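Long-range contacts in citrate lyase, subunit 1 (PDB 6HXI), which probably catalyses the ATP-driven cleavage of citrate with coenzyme A to acetyl-CoA and oxaloacetate, as a subunit of ATP citrate lyase: residues C[30-35]-C[105-110]; C[58-63]-C[70-75]. All coordinates share one frame; numbering follows the deposited sequence.

Contact 1: residues C[30-35]-C[105-110]; sequences GNLALV and YFLIEP
Four main-chain hydrogen bonds tie the antiparallel strands 33-35 and 106-110, grouped in two rings around the pairs Ala33 with Ile108 and Val35 with Phe106. In the first ring Ile108 N gives an almost straight bond of 2.7 Å to Ala33 O, reaching it nearly along the C=O axis; the return bond from Ala33 N to Ile108 O is more bent, at 142°. In the second, Val35 N meets Phe106 O at 2.8 Å in the carbonyl plane, whereas Phe106 N approaches Val35 O from above the plane of that carbonyl. CA-H...O contacts join Leu107 CA to Ala33 O and Leu34 CA to Phe106 O between the pairs, and Tyr105 CA to Val35 O, 3.3 Å, extends the pairing past Phe106.

Apolar contacts follow on both faces. On that of Ala33, Val35, Phe106 and Ile108, Val35 CG2, anti to its own carbonyl carbon, reaches diagonally, not to its bridge partner Phe106 but to CD1 of Ile108, the partner of Ala33, at 3.6 Å. The small Ala33 presents its CB to Ile108 CB. On the other face Leu32 CD2 meets Leu107 CD1 obliquely at 3.8 Å, while Glu109 runs alongside Leu32 with its carboxylate in a salt bridge to Lys12. Where the strand pairing gives out, Pro110 has no N-H to continue the ladder; its CD takes up the place 3.3 Å from Asn31 O, with Asn31 CB packed against the ring.

Within this sheet of the ATP-grasp region, strand 33-35 is outermost and 106-110 inner, bonded on its other side to strand 56-60. Helix 8-18 covers the Leu32 and Leu107 face through Tyr9, and helix 79-89 covers the opposite face, where Leu86 touches Val35, Phe106 and Ile108.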
loop_
_atom_site.group_PDB
_atom_site.type_symbol
_atom_site.label_atom_id
_atom_site.label_comp_id
_atom_site.label_asym_id
_atom_site.label_seq_id
_atom_site.Cartn_x
_atom_site.Cartn_y
_atom_site.Cartn_z
ATOM N N GLY C 30 50.104 -45.346 22.620
ATOM C CA GLY C 30 50.534 -43.997 22.269
ATOM C C GLY C 30 51.453 -43.331 23.269
ATOM O O GLY C 30 51.420 -42.102 23.382
ATOM N N ASN C 31 52.281 -44.129 24.001
ATOM C CA ASN C 31 53.206 -43.639 25.043
ATOM C C ASN C 31 54.270 -42.718 24.460
ATOM O O ASN C 31 55.345 -43.164 24.048
ATOM C CB ASN C 31 53.844 -44.774 25.870
ATOM C CG ASN C 31 52.878 -45.724 26.529
ATOM O OD1 ASN C 31 52.894 -46.918 26.255
ATOM N ND2 ASN C 31 52.000 -45.232 27.391
ATOM N N LEU C 32 53.940 -41.418 24.403
ATOM C CA LEU C 32 54.796 -40.374 23.844
ATOM C C LEU C 32 54.746 -39.100 24.694
ATOM O O LEU C 32 53.686 -38.717 25.207
ATOM C CB LEU C 32 54.365 -40.052 22.404
ATOM C CG LEU C 32 54.364 -41.192 21.385
ATOM C CD1 LEU C 32 53.202 -41.070 20.449
ATOM C CD2 LEU C 32 55.662 -41.240 20.612
ATOM N N ALA C 33 55.905 -38.442 24.824
ATOM C CA ALA C 33 56.061 -37.200 25.566
ATOM C C ALA C 33 56.986 -36.260 24.789
ATOM O O ALA C 33 58.081 -36.674 24.391
ATOM C CB ALA C 33 56.635 -37.487 26.952
ATOM N N LEU C 34 56.537 -35.013 24.549
ATOM C CA LEU C 34 57.348 -34.013 23.858
ATOM C C LEU C 34 57.824 -32.959 24.844
ATOM O O LEU C 34 57.015 -32.423 25.603
ATOM C CB LEU C 34 56.594 -33.361 22.672
ATOM C CG LEU C 34 57.426 -32.439 21.744
ATOM C CD1 LEU C 34 58.375 -33.245 20.843
ATOM C CD2 LEU C 34 56.538 -31.552 20.921
ATOM N N VAL C 35 59.131 -32.644 24.814
ATOM C CA VAL C 35 59.756 -31.661 25.698
ATOM C C VAL C 35 60.259 -30.442 24.910
ATOM O O VAL C 35 61.280 -30.523 24.218
ATOM C CB VAL C 35 60.849 -32.304 26.601
ATOM C CG1 VAL C 35 61.548 -31.264 27.474
ATOM C CG2 VAL C 35 60.253 -33.402 27.470
ATOM N N TYR C 105 63.484 -29.121 21.076
ATOM C CA TYR C 105 62.418 -30.127 21.155
ATOM C C TYR C 105 62.962 -31.541 21.213
ATOM O O TYR C 105 63.817 -31.905 20.406
ATOM C CB TYR C 105 61.382 -29.941 20.036
ATOM C CG TYR C 105 60.635 -28.628 20.151
ATOM C CD1 TYR C 105 59.483 -28.524 20.925
ATOM C CD2 TYR C 105 61.084 -27.484 19.492
ATOM C CE1 TYR C 105 58.807 -27.310 21.059
ATOM C CE2 TYR C 105 60.421 -26.265 19.622
ATOM C CZ TYR C 105 59.277 -26.184 20.400
ATOM O OH TYR C 105 58.603 -24.988 20.505
ATOM N N PHE C 106 62.487 -32.320 22.201
ATOM C CA PHE C 106 62.934 -33.696 22.456
ATOM C C PHE C 106 61.776 -34.656 22.663
ATOM O O PHE C 106 60.826 -34.344 23.392
ATOM C CB PHE C 106 63.866 -33.756 23.691
ATOM C CG PHE C 106 65.113 -32.912 23.587
ATOM C CD1 PHE C 106 65.105 -31.578 23.982
ATOM C CD2 PHE C 106 66.295 -33.448 23.094
ATOM C CE1 PHE C 106 66.249 -30.787 23.854
ATOM C CE2 PHE C 106 67.440 -32.660 22.970
ATOM C CZ PHE C 106 67.410 -31.336 23.356
ATOM N N LEU C 107 61.872 -35.838 22.053
ATOM C CA LEU C 107 60.840 -36.853 22.202
ATOM C C LEU C 107 61.254 -37.906 23.239
ATOM O O LEU C 107 62.382 -38.407 23.199
ATOM C CB LEU C 107 60.512 -37.505 20.837
ATOM C CG LEU C 107 59.616 -38.764 20.835
ATOM C CD1 LEU C 107 58.149 -38.436 21.157
ATOM C CD2 LEU C 107 59.729 -39.508 19.531
ATOM N N ILE C 108 60.329 -38.225 24.163
ATOM C CA ILE C 108 60.512 -39.284 25.163
ATOM C C ILE C 108 59.511 -40.407 24.877
ATOM O O ILE C 108 58.308 -40.171 24.722
ATOM C CB ILE C 108 60.537 -38.847 26.662
ATOM C CG1 ILE C 108 61.317 -37.528 26.857
ATOM C CG2 ILE C 108 61.136 -39.977 27.542
ATOM C CD1 ILE C 108 61.039 -36.824 28.157
ATOM N N GLU C 109 60.035 -41.622 24.763
ATOM C CA GLU C 109 59.227 -42.805 24.495
ATOM C C GLU C 109 59.812 -44.081 25.153
ATOM O O GLU C 109 61.006 -44.093 25.467
ATOM C CB GLU C 109 59.045 -42.986 22.978
ATOM C CG GLU C 109 60.307 -43.351 22.214
ATOM C CD GLU C 109 60.106 -43.622 20.735
ATOM O OE1 GLU C 109 58.938 -43.726 20.296
ATOM O OE2 GLU C 109 61.123 -43.750 20.017
ATOM N N PRO C 110 59.011 -45.164 25.336
ATOM C CA PRO C 110 59.576 -46.396 25.922
ATOM C C PRO C 110 60.613 -47.081 25.028
ATOM O O PRO C 110 60.500 -47.038 23.801
ATOM C CB PRO C 110 58.349 -47.291 26.128
ATOM C CG PRO C 110 57.339 -46.798 25.168
ATOM C CD PRO C 110 57.570 -45.325 25.030
#

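Contact 2: residues C[58-63]-C[70-75]; sequences VKPDQL and LGLVLL
Val58 opens the contact as the one bridged residue of strand 56-60 here, forming an antiparallel hydrogen-bonded pair with Leu74. Leu74 N donates to Val58 O at 2.9 Å with an angle of 166°, and Val58 N returns a bond of 3.1 Å to Leu74 O; both donors lie in the plane of the carbonyl they meet. The side chains of the pair run side by side on the same face. Val58 CG1, set between its own backbone N and carbonyl carbon (chi1 53°), touches Leu74 CD2 at 3.7 Å and also Leu74 CB.

At Lys59 the contact becomes purely one of carbon. Its CB packs on Val73 CG2 at 3.8 Å, and CD lies equally near both methyls of Val73, so the isopropyl group flanks the CB-to-CD part of the lysine chain. Beyond CG the chain is extended and carries NZ to salt bridges with Glu8 and Asp214. An alanine in place of Val73 would remove both methyls and would probably leave the Lys59 alkyl chain less firmly held on this side.

Pro60 then meets Leu72 at about a right angle, Pro60 CD resting 4.0 Å from Leu72 CB. After Pro60 the chain parts from residues 70-75: Asp61 turns to helix 8-18, its OD1 and OD2 accepting hydrogen bonds from the backbone N of Glu8 and Tyr9.

Chemically, this is a short edge pairing: two hydrogen bonds fix the register at a single bridge, and dispersion contacts of Lys59 and Pro60 continue it where residues 72-73 have not yet entered strand 74-75. Lys59 combines both kinds of chemistry, an apolar stem against valine and a buried ammonium probably stabilised by the surrounding carboxylates.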
loop_
_atom_site.group_PDB
_atom_site.type_symbol
_atom_site.label_atom_id
_atom_site.label_comp_id
_atom_site.label_asym_id
_atom_site.label_seq_id
_atom_site.Cartn_x
_atom_site.Cartn_y
_atom_site.Cartn_z
ATOM N N VAL C 58 65.285 -41.015 24.663
ATOM C CA VAL C 58 65.085 -39.577 24.520
ATOM C C VAL C 58 66.035 -39.074 23.415
ATOM O O VAL C 58 67.231 -39.375 23.424
ATOM C CB VAL C 58 65.103 -38.774 25.861
ATOM C CG1 VAL C 58 66.347 -39.045 26.697
ATOM C CG2 VAL C 58 64.880 -37.280 25.648
ATOM N N LYS C 59 65.453 -38.408 22.407
ATOM C CA LYS C 59 66.148 -37.919 21.217
ATOM C C LYS C 59 65.575 -36.574 20.722
ATOM O O LYS C 59 64.375 -36.333 20.906
ATOM C CB LYS C 59 66.096 -38.984 20.094
ATOM C CG LYS C 59 64.692 -39.500 19.751
ATOM C CD LYS C 59 64.740 -40.753 18.899
ATOM C CE LYS C 59 63.465 -41.540 19.005
ATOM N NZ LYS C 59 63.362 -42.585 17.947
ATOM N N PRO C 60 66.389 -35.693 20.071
ATOM C CA PRO C 60 65.832 -34.422 19.571
ATOM C C PRO C 60 64.860 -34.607 18.395
ATOM O O PRO C 60 65.138 -35.379 17.473
ATOM C CB PRO C 60 67.072 -33.604 19.190
ATOM C CG PRO C 60 68.123 -34.606 18.921
ATOM C CD PRO C 60 67.830 -35.816 19.751
ATOM N N ASP C 61 63.707 -33.912 18.457
ATOM C CA ASP C 61 62.643 -33.963 17.460
ATOM C C ASP C 61 62.527 -32.616 16.734
ATOM O O ASP C 61 61.514 -31.924 16.850
ATOM C CB ASP C 61 61.313 -34.385 18.122
ATOM C CG ASP C 61 60.283 -34.990 17.179
ATOM O OD1 ASP C 61 60.562 -35.066 15.954
ATOM O OD2 ASP C 61 59.204 -35.389 17.661
ATOM N N GLN C 62 63.571 -32.248 15.980
ATOM C CA GLN C 62 63.611 -30.977 15.256
ATOM C C GLN C 62 63.842 -31.163 13.747
ATOM O O GLN C 62 64.387 -30.279 13.071
ATOM C CB GLN C 62 64.628 -30.022 15.901
ATOM C CG GLN C 62 64.059 -29.265 17.092
ATOM C CD GLN C 62 65.116 -28.497 17.838
ATOM O OE1 GLN C 62 65.907 -29.063 18.592
ATOM N NE2 GLN C 62 65.137 -27.184 17.662
ATOM N N LEU C 63 63.352 -32.306 13.218
ATOM C CA LEU C 63 63.389 -32.709 11.802
ATOM C C LEU C 63 64.829 -32.981 11.313
ATOM O O LEU C 63 65.374 -32.233 10.495
ATOM C CB LEU C 63 62.620 -31.714 10.877
ATOM C CG LEU C 63 61.239 -31.216 11.370
ATOM C CD1 LEU C 63 60.767 -30.022 10.584
ATOM C CD2 LEU C 63 60.198 -32.293 11.281
ATOM N N LEU C 70 74.784 -38.874 14.833
ATOM C CA LEU C 70 75.303 -37.626 15.403
ATOM C C LEU C 70 75.598 -37.864 16.885
ATOM O O LEU C 70 76.181 -37.001 17.548
ATOM C CB LEU C 70 74.283 -36.479 15.254
ATOM C CG LEU C 70 73.643 -36.264 13.880
ATOM C CD1 LEU C 70 72.198 -35.836 14.019
ATOM C CD2 LEU C 70 74.436 -35.271 13.041
ATOM N N GLY C 71 75.189 -39.040 17.374
ATOM C CA GLY C 71 75.361 -39.484 18.751
ATOM C C GLY C 71 74.511 -38.703 19.729
ATOM O O GLY C 71 74.987 -38.328 20.807
ATOM N N LEU C 72 73.239 -38.453 19.348
ATOM C CA LEU C 72 72.288 -37.680 20.150
ATOM C C LEU C 72 71.153 -38.507 20.781
ATOM O O LEU C 72 70.539 -38.041 21.740
ATOM C CB LEU C 72 71.722 -36.513 19.330
ATOM C CG LEU C 72 72.628 -35.291 19.238
ATOM C CD1 LEU C 72 72.494 -34.622 17.903
ATOM C CD2 LEU C 72 72.333 -34.306 20.355
ATOM N N VAL C 73 70.883 -39.726 20.267
ATOM C CA VAL C 73 69.827 -40.598 20.794
ATOM C C VAL C 73 70.298 -41.255 22.100
ATOM O O VAL C 73 71.345 -41.910 22.113
ATOM C CB VAL C 73 69.346 -41.653 19.759
ATOM C CG1 VAL C 73 68.225 -42.519 20.329
ATOM C CG2 VAL C 73 68.896 -40.997 18.459
ATOM N N LEU C 74 69.522 -41.082 23.191
ATOM C CA LEU C 74 69.816 -41.701 24.483
ATOM C C LEU C 74 68.955 -42.963 24.588
ATOM O O LEU C 74 67.727 -42.858 24.614
ATOM C CB LEU C 74 69.539 -40.728 25.648
ATOM C CG LEU C 74 70.243 -41.061 26.966
ATOM C CD1 LEU C 74 71.599 -40.376 27.050
ATOM C CD2 LEU C 74 69.405 -40.649 28.153
ATOM N N LEU C 75 69.595 -44.146 24.584
ATOM C CA LEU C 75 68.911 -45.441 24.622
ATOM C C LEU C 75 68.972 -46.128 25.984
ATOM O O LEU C 75 70.014 -46.104 26.645
ATOM C CB LEU C 75 69.473 -46.378 23.545
ATOM C CG LEU C 75 69.177 -46.009 22.108
ATOM C CD1 LEU C 75 70.428 -45.509 21.409
ATOM C CD2 LEU C 75 68.596 -47.184 21.366
#

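Contacts 1 and 2 are the two outer strand pairings of one four-stranded antiparallel sheet, ordered 33-35, 106-110, 56-60, 74-75, and lie about 11 Å apart, centre to centre. The inner strands join them through Leu107 N and Lys59 O, 2.8 Å apart, and just beyond their ends Tyr105 O lies 2.8 Å from Asp61 N; both are probable hydrogen bonds. Along the chain, residues 58-63 and 70-75 both fall between the two segments of contact 1. A long, weak ion pair from Glu109 of contact 1 to Lys59 of contact 2 adds a polar tie. Both contacts belong to the ATP-grasp region, and no residue of either is among those that bind coenzyme A or sodium here.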